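Local coordinates for putative integron gene cassette protein (Uncultured bacterium, PDB 3FUY), which is of unknown function, a product of a mobile integron gene cassette from a salt-marsh metagenome, with helices packed on a mixed beta sheet, at residues B[68-79]-B[130-139]; B[90-98]-B[108-116]. One frame throughout, in Å; residues are numbered along the deposited sequence.

Overall arrangement
Contact 1 is the pairing of the two long helices, 59-79 and 121-138, and contact 2 is a hairpin within the six-stranded mixed sheet on which they lie; their centres are about 10 Å apart. Helix 59-79 leads into strand 91-100, and strand 106-116 leads into helix 121-138, so the chain between the halves of contact 1 runs through contact 2. Ile92, Val109, Val111 and Leu113 of the hairpin pack against the helix pair. A polar link accompanies this packing: Gln76 OE1 lies 2.7 Å from Ile92 N, a probable hydrogen bond, and Gln76 NE2 is probably bonded to Pro90 O. No ligand or active site is identified near either contact.

Contact 1: residues B[68-79]-B[130-139]; sequences KMKGVRDAQQSI and LAKEKLRAAL
The helix layer over one face of the mixed sheet is closed where Gly71 and Ala75 of helix 59-79 meet Ala138 and Lys134 of helix 121-138. The axes of the two segments approach to 8.9 Å with 142° between their directions, an antiparallel pairing consistent with the small Gly71, Ala75 and Ala138 at the crossing. The methyl CB of Ala138 sits 3.2 Å from Gly71 O. One turn on, Ala75 CB touches Lys134 CB and Leu135 CD2, each at 3.9 Å. On the sheet side of this antiparallel helix pair, whose members are separated in sequence by the hairpin of strands 91-100 and 106-116, Val72 CG2 meets the CD2 methyls of both Leu135 and Leu139; Val111 of strand 106-116 packs on Val72 and Leu135, and Val109 on Leu139. Toward the end of helix 59-79, Ile79 carries CG1 anti to its carbonyl carbon (chi1 -78°), and the chain ends with CD1 against the backbone of Ala131, a tight 3.5 Å to its CA. Ile79 and Leu130 run alongside each other in opposing senses, while the bent aliphatic chain of Lys134 lies against Ile79 CG1 and, through CD and CE, against Ser78 CB. At the other end Lys68, its chain bent, lays CD on Leu139 CD2 at 4.0 Å and gives NZ to Leu139 O at 3.0 Å, from 46° above the carbonyl plane. That ammonium also forms a salt bridge with Asp145 and a hydrogen bond with Thr151 OG1, so Lys68 links the end of helix 121-138 to strand 150-160.

Contact 2: residues B[90-98]-B[108-116]; sequences PHIRIRCVD and MVYVDLIVG
Strands 91-98 and 108-116 form an antiparallel ladder from His91-Ile114 to Asp98-Met108, interrupted by a classic beta bulge at which Arg95 and Cys96 both face Tyr110. Tyr110 O takes a 2.7 Å bond from Arg95 N and a weak one, 3.4 Å, from Cys96 N. Ile92, Ile94, Val97, Val109, Val111 and Leu113 share the helix-covered face, where Ile94 CD1 meets Val109 CG1 at 3.7 Å. On the other face Cys96 SG stands obliquely to the Tyr110 ring, 5.2 Å from its centroid. Arg95, bent at chi2 (-56°), turns its guanidinium edge to Asp112: NE at 2.8 Å and NH2 at 3.0 Å both reach OD2 from one face of the carboxylate, the two planes 80° apart. Arg93 CB lies above one guanidinium face, offset toward the rim. Arg95 NH2 also bonds Pro169 O, and NH1 pairs with Asp170. An alanine in place of Arg95 would remove both bonds to Asp112 and is likely to leave its OD2 to Arg158 alone, and Pro169 O without this donor. With Arg93 also paired to Asp170, the buried Arg93, Arg95 and Asp112 join Arg158 and Asp170 in a charge network that probably favours ionised carboxylates and ties the hairpin to the C-terminal segment.

Contact 1: residues B[68-79]-B[130-139]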
loop_
_atom_site.group_PDB
_atom_site.type_symbol
_atom_site.label_atom_id
_atom_site.label_comp_id
_atom_site.label_asym_id
_atom_site.label_seq_id
_atom_site.Cartn_x
_atom_site.Cartn_y
_atom_site.Cartn_z
ATOM N N LYS B 68 2.300 -20.026 -5.700
ATOM C CA LYS B 68 3.352 -19.916 -6.707
ATOM C C LYS B 68 4.662 -19.378 -6.093
ATOM O O LYS B 68 5.754 -19.786 -6.481
ATOM C CB LYS B 68 2.905 -19.041 -7.899
ATOM C CG LYS B 68 1.634 -19.518 -8.608
ATOM C CD LYS B 68 1.728 -20.987 -9.005
ATOM C CE LYS B 68 0.343 -21.537 -9.386
ATOM N NZ LYS B 68 0.408 -22.927 -9.922
HETATM N N MSE B 69 4.554 -18.462 -5.133
HETATM C CA MSE B 69 5.750 -18.011 -4.404
HETATM C C MSE B 69 6.417 -19.202 -3.736
HETATM O O MSE B 69 7.635 -19.334 -3.750
HETATM C CB MSE B 69 5.399 -16.944 -3.357
HETATM C CG MSE B 69 4.859 -15.686 -4.014
HETATM SE SE MSE B 69 4.172 -14.381 -2.741
HETATM C CE MSE B 69 5.857 -13.722 -2.009
ATOM N N LYS B 70 5.603 -20.094 -3.177
ATOM C CA LYS B 70 6.150 -21.288 -2.563
ATOM C C LYS B 70 6.778 -22.216 -3.628
ATOM O O LYS B 70 7.835 -22.798 -3.411
ATOM C CB LYS B 70 5.076 -22.023 -1.768
ATOM C CG LYS B 70 5.596 -23.306 -1.100
ATOM C CD LYS B 70 4.509 -23.992 -0.277
ATOM C CE LYS B 70 5.058 -25.235 0.419
ATOM N NZ LYS B 70 5.676 -26.194 -0.538
ATOM N N GLY B 71 6.136 -22.337 -4.787
ATOM C CA GLY B 71 6.671 -23.202 -5.827
ATOM C C GLY B 71 8.070 -22.759 -6.249
ATOM O O GLY B 71 8.971 -23.586 -6.452
ATOM N N VAL B 72 8.258 -21.448 -6.377
ATOM C CA VAL B 72 9.574 -20.906 -6.725
ATOM C C VAL B 72 10.635 -21.156 -5.640
ATOM O O VAL B 72 11.755 -21.589 -5.943
ATOM C CB VAL B 72 9.497 -19.415 -7.082
ATOM C CG1 VAL B 72 10.886 -18.838 -7.304
ATOM C CG2 VAL B 72 8.599 -19.209 -8.327
ATOM N N ARG B 73 10.313 -20.901 -4.375
ATOM C CA ARG B 73 11.343 -21.135 -3.359
ATOM C C ARG B 73 11.640 -22.642 -3.209
ATOM O O ARG B 73 12.772 -23.022 -2.928
ATOM C CB ARG B 73 11.067 -20.407 -2.016
ATOM C CG ARG B 73 9.790 -20.774 -1.325
ATOM C CD ARG B 73 9.746 -20.209 0.136
ATOM N NE ARG B 73 8.594 -20.783 0.829
ATOM C CZ ARG B 73 7.371 -20.277 0.748
ATOM N NH1 ARG B 73 7.172 -19.184 0.032
ATOM N NH2 ARG B 73 6.353 -20.848 1.377
ATOM N N ASP B 74 10.640 -23.492 -3.442
ATOM C CA ASP B 74 10.867 -24.945 -3.516
ATOM C C ASP B 74 11.721 -25.349 -4.732
ATOM O O ASP B 74 12.585 -26.214 -4.627
ATOM C CB ASP B 74 9.539 -25.726 -3.534
ATOM C CG ASP B 74 8.767 -25.619 -2.212
ATOM O OD1 ASP B 74 9.300 -25.058 -1.224
ATOM O OD2 ASP B 74 7.615 -26.100 -2.167
ATOM N N ALA B 75 11.478 -24.739 -5.890
ATOM C CA ALA B 75 12.362 -24.969 -7.041
ATOM C C ALA B 75 13.801 -24.550 -6.715
ATOM O O ALA B 75 14.749 -25.253 -7.066
ATOM C CB ALA B 75 11.847 -24.245 -8.305
ATOM N N GLN B 76 13.953 -23.414 -6.032
ATOM C CA GLN B 76 15.265 -22.919 -5.621
ATOM C C GLN B 76 15.952 -23.917 -4.700
ATOM O O GLN B 76 17.131 -24.232 -4.869
ATOM C CB GLN B 76 15.137 -21.573 -4.897
ATOM C CG GLN B 76 16.441 -21.099 -4.233
ATOM C CD GLN B 76 17.500 -20.654 -5.244
ATOM O OE1 GLN B 76 17.433 -19.550 -5.781
ATOM N NE2 GLN B 76 18.492 -21.506 -5.485
ATOM N N GLN B 77 15.198 -24.422 -3.731
ATOM C CA GLN B 77 15.719 -25.394 -2.780
ATOM C C GLN B 77 16.210 -26.666 -3.481
ATOM O O GLN B 77 17.174 -27.277 -3.032
ATOM C CB GLN B 77 14.660 -25.722 -1.714
ATOM C CG GLN B 77 15.182 -26.502 -0.524
ATOM C CD GLN B 77 16.336 -25.802 0.165
ATOM O OE1 GLN B 77 16.436 -24.574 0.137
ATOM N NE2 GLN B 77 17.220 -26.581 0.784
ATOM N N SER B 78 15.561 -27.052 -4.579
ATOM C CA SER B 78 15.974 -28.232 -5.341
ATOM C C SER B 78 17.261 -28.001 -6.121
ATOM O O SER B 78 17.989 -28.943 -6.420
ATOM C CB SER B 78 14.884 -28.661 -6.328
ATOM O OG SER B 78 13.797 -29.243 -5.647
ATOM N N ILE B 79 17.517 -26.748 -6.473
ATOM C CA ILE B 79 18.676 -26.407 -7.284
ATOM C C ILE B 79 19.897 -26.183 -6.415
ATOM O O ILE B 79 21.027 -26.395 -6.849
ATOM C CB ILE B 79 18.410 -25.161 -8.144
ATOM C CG1 ILE B 79 17.570 -25.550 -9.356
ATOM C CG2 ILE B 79 19.714 -24.529 -8.593
ATOM C CD1 ILE B 79 17.803 -24.671 -10.588
ATOM N N LEU B 130 18.006 -26.819 -15.978
ATOM C CA LEU B 130 17.665 -27.398 -14.690
ATOM C C LEU B 130 16.564 -26.582 -14.024
ATOM O O LEU B 130 15.557 -27.132 -13.581
ATOM C CB LEU B 130 18.895 -27.466 -13.797
ATOM C CG LEU B 130 18.670 -28.175 -12.467
ATOM C CD1 LEU B 130 18.288 -29.630 -12.714
ATOM C CD2 LEU B 130 19.901 -28.068 -11.588
ATOM N N ALA B 131 16.756 -25.266 -13.982
ATOM C CA ALA B 131 15.767 -24.359 -13.406
ATOM C C ALA B 131 14.405 -24.483 -14.100
ATOM O O ALA B 131 13.375 -24.582 -13.437
ATOM C CB ALA B 131 16.280 -22.904 -13.431
ATOM N N LYS B 132 14.396 -24.517 -15.432
ATOM C CA LYS B 132 13.132 -24.624 -16.161
ATOM C C LYS B 132 12.404 -25.931 -15.830
ATOM O O LYS B 132 11.178 -25.968 -15.690
ATOM C CB LYS B 132 13.346 -24.499 -17.675
ATOM C CG LYS B 132 13.732 -23.109 -18.136
ATOM C CD LYS B 132 13.566 -22.936 -19.653
ATOM C CE LYS B 132 14.474 -23.860 -20.443
ATOM N NZ LYS B 132 14.368 -23.617 -21.922
ATOM N N GLU B 133 13.174 -27.003 -15.716
ATOM C CA GLU B 133 12.648 -28.299 -15.318
ATOM C C GLU B 133 12.004 -28.198 -13.931
ATOM O O GLU B 133 10.853 -28.567 -13.751
ATOM C CB GLU B 133 13.789 -29.316 -15.311
ATOM C CG GLU B 133 13.414 -30.739 -14.953
ATOM C CD GLU B 133 14.647 -31.636 -14.829
ATOM O OE1 GLU B 133 15.606 -31.459 -15.621
ATOM O OE2 GLU B 133 14.659 -32.510 -13.931
ATOM N N LYS B 134 12.746 -27.688 -12.952
ATOM C CA LYS B 134 12.201 -27.569 -11.601
ATOM C C LYS B 134 10.948 -26.703 -11.571
ATOM O O LYS B 134 9.996 -27.018 -10.867
ATOM C CB LYS B 134 13.244 -27.021 -10.622
ATOM C CG LYS B 134 14.521 -27.855 -10.543
ATOM C CD LYS B 134 14.229 -29.278 -10.100
ATOM C CE LYS B 134 15.520 -30.077 -9.905
ATOM N NZ LYS B 134 15.241 -31.483 -9.502
ATOM N N LEU B 135 10.941 -25.628 -12.354
ATOM C CA LEU B 135 9.807 -24.708 -12.357
ATOM C C LEU B 135 8.577 -25.291 -13.041
ATOM O O LEU B 135 7.449 -25.051 -12.613
ATOM C CB LEU B 135 10.186 -23.362 -13.002
ATOM C CG LEU B 135 11.070 -22.434 -12.165
ATOM C CD1 LEU B 135 11.611 -21.343 -13.062
ATOM C CD2 LEU B 135 10.294 -21.836 -10.982
ATOM N N ARG B 136 8.784 -26.049 -14.111
ATOM C CA ARG B 136 7.657 -26.672 -14.776
ATOM C C ARG B 136 6.938 -27.567 -13.785
ATOM O O ARG B 136 5.712 -27.581 -13.738
ATOM C CB ARG B 136 8.096 -27.457 -16.028
ATOM C CG ARG B 136 8.117 -26.593 -17.295
ATOM C CD ARG B 136 8.376 -27.440 -18.557
ATOM N NE ARG B 136 9.634 -28.171 -18.438
ATOM C CZ ARG B 136 10.791 -27.769 -18.959
ATOM N NH1 ARG B 136 10.855 -26.642 -19.664
ATOM N NH2 ARG B 136 11.885 -28.503 -18.783
ATOM N N ALA B 137 7.708 -28.306 -12.988
ATOM C CA ALA B 137 7.133 -29.155 -11.935
ATOM C C ALA B 137 6.504 -28.367 -10.780
ATOM O O ALA B 137 5.336 -28.583 -10.437
ATOM C CB ALA B 137 8.173 -30.129 -11.401
ATOM N N ALA B 138 7.268 -27.454 -10.182
ATOM C CA ALA B 138 6.796 -26.752 -8.984
ATOM C C ALA B 138 5.615 -25.821 -9.244
ATOM O O ALA B 138 4.740 -25.668 -8.390
ATOM C CB ALA B 138 7.947 -25.966 -8.313
ATOM N N LEU B 139 5.611 -25.172 -10.402
ATOM C CA LEU B 139 4.536 -24.242 -10.762
ATOM C C LEU B 139 3.342 -24.925 -11.444
ATOM O O LEU B 139 2.341 -24.271 -11.752
ATOM C CB LEU B 139 5.073 -23.121 -11.657
ATOM C CG LEU B 139 6.111 -22.195 -11.003
ATOM C CD1 LEU B 139 6.532 -21.097 -11.945
ATOM C CD2 LEU B 139 5.590 -21.588 -9.677
#

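Contact 2: residues B[90-98]-B[108-116]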
loop_
_atom_site.group_PDB
_atom_site.type_symbol
_atom_site.label_atom_id
_atom_site.label_comp_id
_atom_site.label_asym_id
_atom_site.label_seq_id
_atom_site.Cartn_x
_atom_site.Cartn_y
_atom_site.Cartn_z
ATOM N N PRO B 90 22.679 -21.020 -9.148
ATOM C CA PRO B 90 21.869 -19.842 -9.490
ATOM C C PRO B 90 20.766 -19.536 -8.465
ATOM O O PRO B 90 20.397 -20.404 -7.672
ATOM C CB PRO B 90 21.232 -20.237 -10.821
ATOM C CG PRO B 90 21.198 -21.740 -10.806
ATOM C CD PRO B 90 22.374 -22.192 -9.989
ATOM N N HIS B 91 20.257 -18.305 -8.503
ATOM C CA HIS B 91 19.065 -17.916 -7.756
ATOM C C HIS B 91 17.845 -17.960 -8.682
ATOM O O HIS B 91 17.900 -17.471 -9.819
ATOM C CB HIS B 91 19.186 -16.477 -7.248
ATOM C CG HIS B 91 20.234 -16.262 -6.201
ATOM N ND1 HIS B 91 19.996 -16.442 -4.853
ATOM C CD2 HIS B 91 21.505 -15.804 -6.297
ATOM C CE1 HIS B 91 21.087 -16.144 -4.170
ATOM N NE2 HIS B 91 22.015 -15.748 -5.021
ATOM N N ILE B 92 16.739 -18.524 -8.203
ATOM C CA ILE B 92 15.481 -18.436 -8.928
ATOM C C ILE B 92 14.549 -17.601 -8.071
ATOM O O ILE B 92 14.243 -17.977 -6.943
ATOM C CB ILE B 92 14.832 -19.819 -9.149
ATOM C CG1 ILE B 92 15.818 -20.799 -9.775
ATOM C CG2 ILE B 92 13.621 -19.689 -10.026
ATOM C CD1 ILE B 92 15.164 -22.116 -10.185
ATOM N N ARG B 93 14.099 -16.466 -8.591
ATOM C CA ARG B 93 13.328 -15.533 -7.782
ATOM C C ARG B 93 12.012 -15.187 -8.445
ATOM O O ARG B 93 11.975 -14.889 -9.638
ATOM C CB ARG B 93 14.130 -14.246 -7.546
ATOM C CG ARG B 93 15.530 -14.474 -7.000
ATOM C CD ARG B 93 15.503 -15.155 -5.619
ATOM N NE ARG B 93 14.705 -14.421 -4.633
ATOM C CZ ARG B 93 14.584 -14.795 -3.359
ATOM N NH1 ARG B 93 15.227 -15.871 -2.924
ATOM N NH2 ARG B 93 13.843 -14.090 -2.514
ATOM N N ILE B 94 10.921 -15.213 -7.682
ATOM C CA ILE B 94 9.645 -14.823 -8.271
ATOM C C ILE B 94 9.573 -13.290 -8.337
ATOM O O ILE B 94 10.152 -12.598 -7.492
ATOM C CB ILE B 94 8.455 -15.411 -7.489
ATOM C CG1 ILE B 94 7.175 -15.302 -8.303
ATOM C CG2 ILE B 94 8.294 -14.729 -6.113
ATOM C CD1 ILE B 94 6.021 -16.162 -7.749
ATOM N N ARG B 95 8.891 -12.754 -9.347
ATOM C CA ARG B 95 8.717 -11.304 -9.433
ATOM C C ARG B 95 7.253 -10.926 -9.418
ATOM O O ARG B 95 6.828 -10.029 -8.681
ATOM C CB ARG B 95 9.373 -10.748 -10.704
ATOM C CG ARG B 95 10.859 -10.972 -10.781
ATOM C CD ARG B 95 11.603 -10.406 -9.563
ATOM N NE ARG B 95 13.031 -10.660 -9.707
ATOM C CZ ARG B 95 13.882 -10.848 -8.706
ATOM N NH1 ARG B 95 13.470 -10.811 -7.432
ATOM N NH2 ARG B 95 15.154 -11.083 -8.985
ATOM N N CYS B 96 6.470 -11.615 -10.241
ATOM C CA CYS B 96 5.087 -11.219 -10.446
ATOM C C CYS B 96 4.245 -12.438 -10.791
ATOM O O CYS B 96 4.704 -13.360 -11.468
ATOM C CB CYS B 96 5.000 -10.174 -11.575
ATOM S SG CYS B 96 3.316 -9.732 -12.092
ATOM N N VAL B 97 3.016 -12.444 -10.305
ATOM C CA VAL B 97 2.030 -13.407 -10.763
ATOM C C VAL B 97 0.937 -12.580 -11.405
ATOM O O VAL B 97 0.266 -11.786 -10.736
ATOM C CB VAL B 97 1.430 -14.229 -9.602
ATOM C CG1 VAL B 97 0.283 -15.108 -10.109
ATOM C CG2 VAL B 97 2.505 -15.055 -8.935
ATOM N N ASP B 98 0.793 -12.733 -12.713
ATOM C CA ASP B 98 -0.253 -12.056 -13.457
ATOM C C ASP B 98 -1.388 -13.033 -13.755
ATOM O O ASP B 98 -1.217 -14.010 -14.504
ATOM C CB ASP B 98 0.320 -11.453 -14.742
ATOM C CG ASP B 98 -0.671 -10.559 -15.462
ATOM O OD1 ASP B 98 -1.877 -10.676 -15.193
ATOM O OD2 ASP B 98 -0.238 -9.733 -16.294
HETATM N N MSE B 108 0.272 -16.217 -15.256
HETATM C CA MSE B 108 1.619 -16.130 -15.789
HETATM C C MSE B 108 2.577 -15.720 -14.659
HETATM O O MSE B 108 2.448 -14.636 -14.083
HETATM C CB MSE B 108 1.662 -15.111 -16.942
HETATM C CG MSE B 108 3.048 -14.884 -17.517
HETATM SE SE MSE B 108 3.761 -16.429 -18.480
HETATM C CE MSE B 108 2.536 -16.438 -20.016
ATOM N N VAL B 109 3.529 -16.590 -14.342
ATOM C CA VAL B 109 4.516 -16.314 -13.304
ATOM C C VAL B 109 5.838 -15.836 -13.891
ATOM O O VAL B 109 6.487 -16.573 -14.630
ATOM C CB VAL B 109 4.806 -17.571 -12.464
ATOM C CG1 VAL B 109 5.750 -17.198 -11.300
ATOM C CG2 VAL B 109 3.496 -18.180 -11.956
ATOM N N TYR B 110 6.226 -14.605 -13.566
ATOM C CA TYR B 110 7.504 -14.036 -14.001
ATOM C C TYR B 110 8.576 -14.290 -12.959
ATOM O O TYR B 110 8.438 -13.863 -11.803
ATOM C CB TYR B 110 7.375 -12.518 -14.204
ATOM C CG TYR B 110 6.417 -12.157 -15.289
ATOM C CD1 TYR B 110 5.067 -11.984 -15.021
ATOM C CD2 TYR B 110 6.856 -12.028 -16.609
ATOM C CE1 TYR B 110 4.177 -11.677 -16.034
ATOM C CE2 TYR B 110 5.984 -11.716 -17.616
ATOM C CZ TYR B 110 4.650 -11.540 -17.334
ATOM O OH TYR B 110 3.793 -11.216 -18.356
ATOM N N VAL B 111 9.642 -14.965 -13.367
ATOM C CA VAL B 111 10.729 -15.317 -12.474
ATOM C C VAL B 111 12.010 -14.796 -13.094
ATOM O O VAL B 111 12.079 -14.625 -14.309
ATOM C CB VAL B 111 10.833 -16.845 -12.283
ATOM C CG1 VAL B 111 9.521 -17.396 -11.771
ATOM C CG2 VAL B 111 11.200 -17.541 -13.618
ATOM N N ASP B 112 12.998 -14.501 -12.257
ATOM C CA ASP B 112 14.339 -14.148 -12.714
ATOM C C ASP B 112 15.230 -15.334 -12.383
ATOM O O ASP B 112 15.118 -15.902 -11.293
ATOM C CB ASP B 112 14.900 -12.930 -11.949
ATOM C CG ASP B 112 14.368 -11.582 -12.445
ATOM O OD1 ASP B 112 13.548 -11.527 -13.382
ATOM O OD2 ASP B 112 14.788 -10.547 -11.872
ATOM N N LEU B 113 16.108 -15.713 -13.309
ATOM C CA LEU B 113 17.186 -16.644 -13.002
ATOM C C LEU B 113 18.473 -15.831 -12.924
ATOM O O LEU B 113 18.871 -15.191 -13.901
ATOM C CB LEU B 113 17.333 -17.737 -14.071
ATOM C CG LEU B 113 18.472 -18.742 -13.840
ATOM C CD1 LEU B 113 18.082 -19.784 -12.798
ATOM C CD2 LEU B 113 18.888 -19.434 -15.143
ATOM N N ILE B 114 19.115 -15.845 -11.766
ATOM C CA ILE B 114 20.345 -15.077 -11.581
ATOM C C ILE B 114 21.553 -15.996 -11.452
ATOM O O ILE B 114 21.637 -16.778 -10.511
ATOM C CB ILE B 114 20.256 -14.141 -10.347
ATOM C CG1 ILE B 114 18.970 -13.311 -10.393
ATOM C CG2 ILE B 114 21.473 -13.229 -10.282
ATOM C CD1 ILE B 114 18.707 -12.498 -9.113
ATOM N N VAL B 115 22.482 -15.907 -12.409
ATOM C CA VAL B 115 23.733 -16.659 -12.338
ATOM C C VAL B 115 24.904 -15.718 -12.074
ATOM O O VAL B 115 24.792 -14.511 -12.255
ATOM C CB VAL B 115 24.010 -17.489 -13.623
ATOM C CG1 VAL B 115 22.923 -18.530 -13.834
ATOM C CG2 VAL B 115 24.121 -16.584 -14.835
ATOM N N GLY B 116 26.024 -16.274 -11.630
ATOM C CA GLY B 116 27.192 -15.465 -11.312
ATOM C C GLY B 116 27.867 -14.958 -12.575
ATOM O O GLY B 116 27.949 -15.681 -13.566
#